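Local coordinates for SPCC18.06c protein (Schizosaccharomyces pombe, PDB 2P51) that removes the poly(A) tails of messenger RNA as the metal-dependent 3'-exoribonuclease and catalytic subunit of the CCR4-NOT complex, at residues D51-G56 / G239-L244; I165-G170 / K218-I223; Y71-L76 / E190-I195. All coordinates share one frame; numbering follows the deposited sequence.

Interaction 1. Residues D51-G56 / G239-L244; sequences DTEFPG and GSDALL. With MG (magnesium ion), chain C; MG (magnesium ion), chain B.
Asp51 and Asp241 bring their carboxylates together at a magnesium ion, a clear example of how the DEDD nuclease fold joins residues far apart in sequence through shared metal ligation. Asp51 comes first along 51-56. Its CG lies opposite the backbone N (chi1 -172°), which carries the carboxylate into the space between the two metals, where OD1 binds the magnesium of chain B at 2.0 Å and OD2 binds the magnesium of chain C at 2.1 Å. One carboxylate thus bridges the two ions. The methyl CB of Ala242 packs 3.8 Å from the backbone N of Asp51. The side chain of Thr52 starts away from the helix, yet the backbone O of Thr52 accepts a 2.7 Å hydrogen bond from water 2, itself a ligand of the chain C magnesium. Glu53 starts out to the flank and bends at chi2 (-58°), so that OE2 comes round to the same ion. There Glu53 OE2 lies 3.0 Å from Asp241 OD2, the two carboxylate planes turned 66° apart; the ion between these oxygens would offset the repulsion expected at such spacing. Asp241 gives the metal only OD2, bound at 2.0 Å, while its OD1 is held by a salt bridge to Arg231 and by the backbone N of His236, which fixes the rotation of the group. Asp172 completes the acidic quartet by joining Asp51 at the chain B magnesium, where four waters fill the remaining positions. Strand 47-53 lies between strands 87-93 and 163-166 in the sheet, and segment 239-244 of helix 238-257 runs roughly antiparallel to 51-53, their axes 7.4 Å apart at closest.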
loop_
_atom_site.group_PDB
_atom_site.type_symbol
_atom_site.label_atom_id
_atom_site.label_comp_id
_atom_site.label_asym_id
_atom_site.label_seq_id
_atom_site.Cartn_x
_atom_site.Cartn_y
_atom_site.Cartn_z
ATOM N N ASP A 51 -0.748 -2.150 0.367
ATOM C CA ASP A 51 0.539 -2.332 -0.296
ATOM C C ASP A 51 0.412 -1.900 -1.756
ATOM O O ASP A 51 -0.760 -1.842 -2.230
ATOM C CB ASP A 51 1.033 -3.793 -0.263
ATOM C CG ASP A 51 2.462 -3.957 -0.771
ATOM O OD1 ASP A 51 3.273 -3.022 -0.547
ATOM O OD2 ASP A 51 2.713 -5.021 -1.370
ATOM N N THR A 52 1.531 -1.650 -2.445
ATOM C CA THR A 52 1.422 -1.396 -3.877
ATOM C C THR A 52 2.530 -2.175 -4.599
ATOM O O THR A 52 3.535 -2.539 -4.001
ATOM C CB THR A 52 1.597 0.084 -4.302
ATOM O OG1 THR A 52 2.969 0.459 -4.189
ATOM C CG2 THR A 52 0.723 1.020 -3.428
ATOM N N GLU A 53 2.324 -2.475 -5.881
ATOM C CA GLU A 53 3.417 -2.970 -6.697
ATOM C C GLU A 53 3.664 -1.905 -7.795
ATOM O O GLU A 53 2.714 -1.278 -8.304
ATOM C CB GLU A 53 3.128 -4.324 -7.332
ATOM C CG GLU A 53 2.737 -5.446 -6.382
ATOM C CD GLU A 53 3.749 -5.741 -5.312
ATOM O OE1 GLU A 53 4.961 -5.672 -5.546
ATOM O OE2 GLU A 53 3.310 -6.056 -4.162
ATOM N N PHE A 54 4.905 -1.716 -8.184
ATOM C CA PHE A 54 5.323 -0.697 -9.136
ATOM C C PHE A 54 6.650 -1.164 -9.729
ATOM O O PHE A 54 7.228 -2.146 -9.228
ATOM C CB PHE A 54 5.443 0.653 -8.430
ATOM C CG PHE A 54 6.314 0.615 -7.187
ATOM C CD1 PHE A 54 7.693 0.795 -7.272
ATOM C CD2 PHE A 54 5.726 0.426 -5.933
ATOM C CE1 PHE A 54 8.480 0.768 -6.143
ATOM C CE2 PHE A 54 6.518 0.372 -4.797
ATOM C CZ PHE A 54 7.891 0.559 -4.923
ATOM N N PRO A 55 7.101 -0.565 -10.802
ATOM C CA PRO A 55 8.237 -1.158 -11.550
ATOM C C PRO A 55 9.614 -0.814 -11.014
ATOM O O PRO A 55 10.573 -0.589 -11.771
ATOM C CB PRO A 55 8.028 -0.629 -12.970
ATOM C CG PRO A 55 7.155 0.547 -12.899
ATOM C CD PRO A 55 6.524 0.601 -11.524
ATOM N N GLY A 56 9.734 -0.800 -9.685
ATOM C CA GLY A 56 11.045 -0.690 -9.075
ATOM C C GLY A 56 11.586 0.728 -9.034
ATOM O O GLY A 56 10.802 1.682 -9.071
ATOM N N GLY A 239 -2.372 -7.518 -3.252
ATOM C CA GLY A 239 -3.503 -7.999 -2.489
ATOM C C GLY A 239 -3.053 -8.871 -1.349
ATOM O O GLY A 239 -3.378 -8.646 -0.163
ATOM N N SER A 240 -2.256 -9.880 -1.640
ATOM C CA SER A 240 -1.741 -10.821 -0.651
ATOM C C SER A 240 -0.813 -10.114 0.317
ATOM O O SER A 240 -0.892 -10.336 1.542
ATOM C CB SER A 240 -1.005 -11.941 -1.407
ATOM O OG SER A 240 -0.440 -12.842 -0.467
ATOM N N ASP A 241 0.054 -9.247 -0.204
ATOM C CA ASP A 241 0.960 -8.535 0.717
ATOM C C ASP A 241 0.179 -7.622 1.674
ATOM O O ASP A 241 0.546 -7.527 2.871
ATOM C CB ASP A 241 1.977 -7.704 -0.052
ATOM C CG ASP A 241 2.964 -8.493 -0.888
ATOM O OD1 ASP A 241 3.163 -9.716 -0.648
ATOM O OD2 ASP A 241 3.587 -7.916 -1.828
ATOM N N ALA A 242 -0.863 -6.970 1.204
ATOM C CA ALA A 242 -1.669 -6.095 2.074
ATOM C C ALA A 242 -2.369 -6.912 3.133
ATOM O O ALA A 242 -2.530 -6.542 4.311
ATOM C CB ALA A 242 -2.704 -5.330 1.234
ATOM N N LEU A 243 -2.855 -8.097 2.764
ATOM C CA LEU A 243 -3.545 -8.931 3.758
ATOM C C LEU A 243 -2.569 -9.409 4.811
ATOM O O LEU A 243 -2.854 -9.492 6.011
ATOM C CB LEU A 243 -4.158 -10.131 3.019
ATOM C CG LEU A 243 -4.753 -11.252 3.888
ATOM C CD1 LEU A 243 -5.857 -10.722 4.770
ATOM C CD2 LEU A 243 -5.290 -12.381 3.015
ATOM N N LEU A 244 -1.339 -9.810 4.412
ATOM C CA LEU A 244 -0.362 -10.224 5.418
ATOM C C LEU A 244 -0.007 -9.083 6.367
ATOM O O LEU A 244 0.208 -9.329 7.567
ATOM C CB LEU A 244 0.929 -10.704 4.712
ATOM C CG LEU A 244 1.882 -11.534 5.560
ATOM C CD1 LEU A 244 1.187 -12.767 6.123
ATOM C CD2 LEU A 244 3.094 -11.951 4.719
HETATM MG MG MG C . 4.267 -6.048 -2.299
HETATM MG MG MG B . 5.037 -2.302 0.206
HETATM O O HOH W 1 5.826 -1.775 -1.629
HETATM O O HOH W 2 5.230 -4.214 -2.785
HETATM O O HOH W 3 4.545 -2.732 2.161
HETATM O O HOH W 4 5.854 -4.113 -0.065
HETATM O O HOH W 5 6.821 -1.578 1.119
#

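Interaction 2. Residues I165-G170 / K218-I223; sequences ITFHSG and KGLQDI
Phe167 and Leu220 form a CH-pi contact beside the active site of this DEDD nuclease fold, where the loop after strand 163-166 meets the first turn of helix 220-226. The Phe167 side chain leaves its backbone with CG trans to N (chi1 -179°), and this extends the ring across to the helix start. Leu220 CB sits 4.1 Å from the centroid of the Phe167 ring and only 10° off the normal, so it lies almost squarely over the centre of one face. Its CD1 continues along the same side to pack against Phe167 CD1. Ile223, one turn on, approaches obliquely and sets its CD1 3.8 Å from Phe167 CE1. The helix is started by Gly219 in the N-cap position, whose O accepts from Ile223 N. Replacing Phe167 by an alanine would probably leave a gap over Leu220 CB and deprive Ile223 CD1 of its aromatic neighbour. Ile206 and Lys207 of helix 206-213 also touch the ring. Leu220 packs on Thr245 and Ile248 of helix 238-257, and the side chain of Leu220 comes within about 4 Å of the side chain of the metal ligand Asp241. At the far end of the ring, Phe167 CZ reaches the helix backbone itself, 3.4 Å from Leu220 N, with Lys218 O near the ring plane at the edge.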
loop_
_atom_site.group_PDB
_atom_site.type_symbol
_atom_site.label_atom_id
_atom_site.label_comp_id
_atom_site.label_asym_id
_atom_site.label_seq_id
_atom_site.Cartn_x
_atom_site.Cartn_y
_atom_site.Cartn_z
ATOM N N ILE A 165 -2.913 0.927 7.632
ATOM C CA ILE A 165 -1.782 0.103 8.078
ATOM C C ILE A 165 -0.896 -0.191 6.896
ATOM O O ILE A 165 -1.397 -0.601 5.850
ATOM C CB ILE A 165 -2.275 -1.214 8.689
ATOM C CG1 ILE A 165 -3.349 -1.013 9.732
ATOM C CG2 ILE A 165 -1.066 -2.016 9.231
ATOM C CD1 ILE A 165 -2.891 -0.134 10.897
ATOM N N THR A 166 0.427 0.034 7.056
ATOM C CA THR A 166 1.348 -0.115 5.922
ATOM C C THR A 166 2.613 -0.772 6.428
ATOM O O THR A 166 2.745 -1.049 7.623
ATOM C CB THR A 166 1.665 1.261 5.295
ATOM O OG1 THR A 166 2.273 2.064 6.325
ATOM C CG2 THR A 166 0.380 1.964 4.788
ATOM N N PHE A 167 3.544 -1.022 5.487
ATOM C CA PHE A 167 4.846 -1.572 5.892
ATOM C C PHE A 167 5.905 -0.920 5.001
ATOM O O PHE A 167 5.858 -1.115 3.755
ATOM C CB PHE A 167 4.852 -3.101 5.755
ATOM C CG PHE A 167 6.180 -3.725 6.181
ATOM C CD1 PHE A 167 6.347 -4.150 7.484
ATOM C CD2 PHE A 167 7.228 -3.891 5.251
ATOM C CE1 PHE A 167 7.539 -4.717 7.935
ATOM C CE2 PHE A 167 8.441 -4.390 5.692
ATOM C CZ PHE A 167 8.580 -4.793 7.013
ATOM N N HIS A 168 6.859 -0.201 5.585
ATOM C CA HIS A 168 7.968 0.437 4.848
ATOM C C HIS A 168 7.379 1.255 3.706
ATOM O O HIS A 168 7.574 1.010 2.499
ATOM C CB HIS A 168 8.947 -0.628 4.357
ATOM C CG HIS A 168 10.333 -0.131 4.094
ATOM N ND1 HIS A 168 10.632 1.166 3.726
ATOM C CD2 HIS A 168 11.529 -0.783 4.150
ATOM C CE1 HIS A 168 11.947 1.283 3.572
ATOM N NE2 HIS A 168 12.518 0.095 3.822
ATOM N N SER A 169 6.586 2.223 4.124
ATOM C CA SER A 169 5.482 2.734 3.351
ATOM C C SER A 169 5.770 3.940 2.462
ATOM O O SER A 169 4.815 4.415 1.849
ATOM C CB SER A 169 4.329 3.175 4.316
ATOM O OG SER A 169 4.893 4.235 5.115
ATOM N N GLY A 170 6.996 4.482 2.371
ATOM C CA GLY A 170 7.210 5.742 1.636
ATOM C C GLY A 170 6.716 5.644 0.199
ATOM O O GLY A 170 5.955 6.500 -0.278
ATOM N N LYS A 218 13.386 -7.406 10.790
ATOM C CA LYS A 218 12.918 -8.320 9.743
ATOM C C LYS A 218 11.951 -7.682 8.762
ATOM O O LYS A 218 11.153 -6.783 9.083
ATOM C CB LYS A 218 12.259 -9.491 10.498
ATOM C CG LYS A 218 13.237 -10.450 11.157
ATOM C CD LYS A 218 12.494 -11.602 11.840
ATOM C CE LYS A 218 13.480 -12.681 12.255
ATOM N NZ LYS A 218 13.962 -12.445 13.645
ATOM N N GLY A 219 12.000 -8.173 7.525
ATOM C CA GLY A 219 11.006 -7.822 6.520
ATOM C C GLY A 219 9.631 -8.400 6.730
ATOM O O GLY A 219 9.427 -9.216 7.628
ATOM N N LEU A 220 8.645 -7.998 5.922
ATOM C CA LEU A 220 7.281 -8.437 6.131
ATOM C C LEU A 220 7.147 -9.947 6.182
ATOM O O LEU A 220 6.554 -10.533 7.092
ATOM C CB LEU A 220 6.441 -7.873 4.960
ATOM C CG LEU A 220 4.945 -8.082 5.109
ATOM C CD1 LEU A 220 4.346 -7.229 6.234
ATOM C CD2 LEU A 220 4.209 -7.749 3.809
ATOM N N GLN A 221 7.688 -10.640 5.173
ATOM C CA GLN A 221 7.501 -12.098 5.164
ATOM C C GLN A 221 8.245 -12.786 6.304
ATOM O O GLN A 221 7.745 -13.767 6.872
ATOM C CB GLN A 221 7.923 -12.630 3.795
ATOM C CG GLN A 221 7.699 -14.134 3.685
ATOM C CD GLN A 221 6.231 -14.499 3.709
ATOM O OE1 GLN A 221 5.472 -13.895 2.933
ATOM N NE2 GLN A 221 5.806 -15.407 4.569
ATOM N N ASP A 222 9.462 -12.284 6.632
ATOM C CA ASP A 222 10.200 -12.892 7.717
ATOM C C ASP A 222 9.463 -12.685 9.039
ATOM O O ASP A 222 9.477 -13.586 9.883
ATOM C CB ASP A 222 11.607 -12.298 7.837
ATOM C CG ASP A 222 12.479 -12.656 6.660
ATOM O OD1 ASP A 222 12.281 -13.716 6.043
ATOM O OD2 ASP A 222 13.393 -11.889 6.314
ATOM N N ILE A 223 8.814 -11.537 9.288
ATOM C CA ILE A 223 8.021 -11.395 10.488
ATOM C C ILE A 223 6.859 -12.372 10.501
ATOM O O ILE A 223 6.605 -13.029 11.533
ATOM C CB ILE A 223 7.452 -9.979 10.591
ATOM C CG1 ILE A 223 8.540 -8.943 10.822
ATOM C CG2 ILE A 223 6.423 -9.921 11.722
ATOM C CD1 ILE A 223 8.110 -7.524 10.499
#

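Interaction 3. Residues Y71-L76 / E190-I195; sequences YHYQTL and EEFYKI
Tyr73 meets Phe192 where helix 69-82 leans on helix 189-199, and it shows how the segments 71-76 and 190-195 can meet through one aromatic pair. Their nearest CA atoms, of Tyr73 and Phe192, are still 9.4 Å apart, so long side chains must span the distance. Followed outward, Tyr73 CB starts toward the partner helix, and CG trans to the backbone N (chi1 179°) points the ring toward helix 189-199. Beyond CG and the CD atoms, contact begins at Tyr73 CE1, which lies 3.7 Å from Phe192 CG and hangs over one face of the phenyl ring, displaced toward its rim. Tyr73 CZ, the next atom, faces Phe192 CB at 3.8 Å. At the tip, Tyr73 OH comes within 3.4 Å of Phe192 CB and 3.7 Å of Phe192 CD1, set against the root of the side chain and the adjoining side of its ring. The centroids of the Tyr73 and Phe192 rings are 5.3 Å apart and the planes are inclined at 45°, an oblique pairing that is neither a parallel stack nor a T-shape. The hydroxyl also has a polar mate, the backbone O of Pro186 in the loop leading into helix 189-199. Nearby, Leu76 packs on Tyr171 and Ala174 of helix 170-181, which brings a third helix to the same region. Within helix 69-82, Thr75 OG1 donates to Tyr71 O at 3.1 Å, coming from the face of the carbonyl opposite to Thr75 N. Between the two segments themselves the contact is largely apolar, with only the hydroxyl oxygen set against carbon: dispersion and the fit of ring against ring hold the pair, while the buried hydroxyl is satisfied by the Pro186 carbonyl, so one side chain secures both the second helix and the loop before it.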
loop_
_atom_site.group_PDB
_atom_site.type_symbol
_atom_site.label_atom_id
_atom_site.label_comp_id
_atom_site.label_asym_id
_atom_site.label_seq_id
_atom_site.Cartn_x
_atom_site.Cartn_y
_atom_site.Cartn_z
ATOM N N TYR A 71 17.746 12.494 1.043
ATOM C CA TYR A 71 18.140 11.671 -0.108
ATOM C C TYR A 71 17.123 10.561 -0.353
ATOM O O TYR A 71 16.811 10.272 -1.505
ATOM C CB TYR A 71 19.536 11.098 0.109
ATOM C CG TYR A 71 20.065 10.166 -0.949
ATOM C CD1 TYR A 71 20.192 10.559 -2.273
ATOM C CD2 TYR A 71 20.448 8.870 -0.644
ATOM C CE1 TYR A 71 20.680 9.705 -3.246
ATOM C CE2 TYR A 71 20.936 8.005 -1.603
ATOM C CZ TYR A 71 21.054 8.423 -2.908
ATOM O OH TYR A 71 21.536 7.569 -3.872
ATOM N N HIS A 72 16.589 9.918 0.696
ATOM C CA HIS A 72 15.600 8.882 0.487
ATOM C C HIS A 72 14.333 9.457 -0.156
ATOM O O HIS A 72 13.763 8.849 -1.072
ATOM C CB HIS A 72 15.148 8.240 1.802
ATOM C CG HIS A 72 16.242 7.725 2.669
ATOM N ND1 HIS A 72 16.082 7.418 4.016
ATOM C CD2 HIS A 72 17.540 7.445 2.385
ATOM C CE1 HIS A 72 17.232 6.975 4.522
ATOM N NE2 HIS A 72 18.131 6.990 3.542
ATOM N N TYR A 73 13.903 10.619 0.348
ATOM C CA TYR A 73 12.720 11.251 -0.202
ATOM C C TYR A 73 12.960 11.682 -1.644
ATOM O O TYR A 73 12.109 11.467 -2.545
ATOM C CB TYR A 73 12.213 12.451 0.620
ATOM C CG TYR A 73 10.988 13.022 -0.086
ATOM C CD1 TYR A 73 9.797 12.296 -0.144
ATOM C CD2 TYR A 73 11.010 14.273 -0.691
ATOM C CE1 TYR A 73 8.646 12.752 -0.761
ATOM C CE2 TYR A 73 9.862 14.752 -1.332
ATOM C CZ TYR A 73 8.687 14.003 -1.378
ATOM O OH TYR A 73 7.564 14.488 -2.013
ATOM N N GLN A 74 14.106 12.302 -1.970
ATOM C CA GLN A 74 14.337 12.723 -3.354
ATOM C C GLN A 74 14.463 11.534 -4.292
ATOM O O GLN A 74 14.099 11.667 -5.474
ATOM C CB GLN A 74 15.586 13.597 -3.414
ATOM C CG GLN A 74 15.517 14.920 -2.648
ATOM C CD GLN A 74 14.243 15.697 -2.958
ATOM O OE1 GLN A 74 13.754 15.705 -4.086
ATOM N NE2 GLN A 74 13.657 16.369 -1.977
ATOM N N THR A 75 14.941 10.378 -3.835
ATOM C CA THR A 75 14.931 9.165 -4.650
ATOM C C THR A 75 13.509 8.707 -4.951
ATOM O O THR A 75 13.123 8.417 -6.093
ATOM C CB THR A 75 15.673 7.994 -3.968
ATOM O OG1 THR A 75 17.066 8.346 -3.917
ATOM C CG2 THR A 75 15.627 6.735 -4.797
ATOM N N LEU A 76 12.711 8.647 -3.883
ATOM C CA LEU A 76 11.313 8.258 -4.020
ATOM C C LEU A 76 10.597 9.170 -5.026
ATOM O O LEU A 76 9.895 8.735 -5.926
ATOM C CB LEU A 76 10.710 8.306 -2.616
ATOM C CG LEU A 76 9.262 8.050 -2.295
ATOM C CD1 LEU A 76 9.152 7.722 -0.800
ATOM C CD2 LEU A 76 8.341 9.208 -2.650
ATOM N N GLU A 190 8.688 17.611 4.013
ATOM C CA GLU A 190 7.777 18.286 4.949
ATOM C C GLU A 190 6.409 18.533 4.307
ATOM O O GLU A 190 5.389 18.304 4.970
ATOM C CB GLU A 190 8.390 19.616 5.418
ATOM C CG GLU A 190 9.723 19.520 6.109
ATOM C CD GLU A 190 10.901 19.218 5.197
ATOM O OE1 GLU A 190 10.919 19.521 3.977
ATOM O OE2 GLU A 190 11.870 18.593 5.700
ATOM N N GLU A 191 6.382 18.957 3.059
ATOM C CA GLU A 191 5.146 19.217 2.338
ATOM C C GLU A 191 4.419 17.916 1.989
ATOM O O GLU A 191 3.194 17.816 2.053
ATOM C CB GLU A 191 5.349 20.006 1.030
ATOM C CG GLU A 191 4.065 20.491 0.373
ATOM C CD GLU A 191 4.206 21.348 -0.871
ATOM O OE1 GLU A 191 5.273 21.947 -1.153
ATOM O OE2 GLU A 191 3.225 21.467 -1.661
ATOM N N PHE A 192 5.186 16.906 1.582
ATOM C CA PHE A 192 4.583 15.614 1.295
ATOM C C PHE A 192 3.891 15.103 2.539
ATOM O O PHE A 192 2.733 14.661 2.453
ATOM C CB PHE A 192 5.690 14.674 0.856
ATOM C CG PHE A 192 5.320 13.217 0.781
ATOM C CD1 PHE A 192 4.680 12.778 -0.375
ATOM C CD2 PHE A 192 5.602 12.319 1.789
ATOM C CE1 PHE A 192 4.322 11.441 -0.502
ATOM C CE2 PHE A 192 5.214 11.008 1.659
ATOM C CZ PHE A 192 4.568 10.538 0.530
ATOM N N TYR A 193 4.597 15.144 3.685
ATOM C CA TYR A 193 4.064 14.630 4.924
ATOM C C TYR A 193 2.795 15.364 5.320
ATOM O O TYR A 193 1.806 14.761 5.780
ATOM C CB TYR A 193 5.139 14.800 6.007
ATOM C CG TYR A 193 4.714 14.177 7.323
ATOM C CD1 TYR A 193 4.715 12.787 7.513
ATOM C CD2 TYR A 193 4.316 15.013 8.363
ATOM C CE1 TYR A 193 4.324 12.246 8.717
ATOM C CE2 TYR A 193 3.920 14.457 9.562
ATOM C CZ TYR A 193 3.919 13.094 9.729
ATOM O OH TYR A 193 3.534 12.578 10.952
ATOM N N LYS A 194 2.780 16.679 5.181
ATOM C CA LYS A 194 1.600 17.450 5.559
ATOM C C LYS A 194 0.364 17.037 4.781
ATOM O O LYS A 194 -0.740 16.846 5.302
ATOM C CB LYS A 194 1.894 18.927 5.286
ATOM C CG LYS A 194 0.761 19.881 5.499
ATOM C CD LYS A 194 1.475 21.263 5.632
ATOM C CE LYS A 194 2.928 20.920 6.009
ATOM N NZ LYS A 194 3.084 20.613 7.458
ATOM N N ILE A 195 0.530 16.906 3.462
ATOM C CA ILE A 195 -0.632 16.547 2.632
ATOM C C ILE A 195 -0.978 15.107 2.867
ATOM O O ILE A 195 -2.157 14.741 2.935
ATOM C CB ILE A 195 -0.214 16.794 1.161
ATOM C CG1 ILE A 195 0.029 18.286 0.911
ATOM C CG2 ILE A 195 -1.197 16.174 0.207
ATOM C CD1 ILE A 195 0.527 18.711 -0.436
#

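The three contacts grade from metal chemistry at the centre to hydrocarbon packing further out. Interaction 1 is buried, its centre about 6 Å from the centre of the chain, and depends on acidic oxygens sharing ions; interaction 2 is a surface contact, mainly apolar, with the ring also against the backbone at the helix start; interaction 3 is buried too, yet its centre lies about 16 Å from the centre of the chain. Interactions 1 and 2 draw on neighbouring strands of one sheet, 47-53 and 163-166, and on successive helices, and they touch where Leu220 CD2 packs on Asp241 O. Interaction 3 joins two helices without a strand, but Leu76 CD1 packs on Gly170 C of interaction 2. Interactions 1 and 3 do not touch.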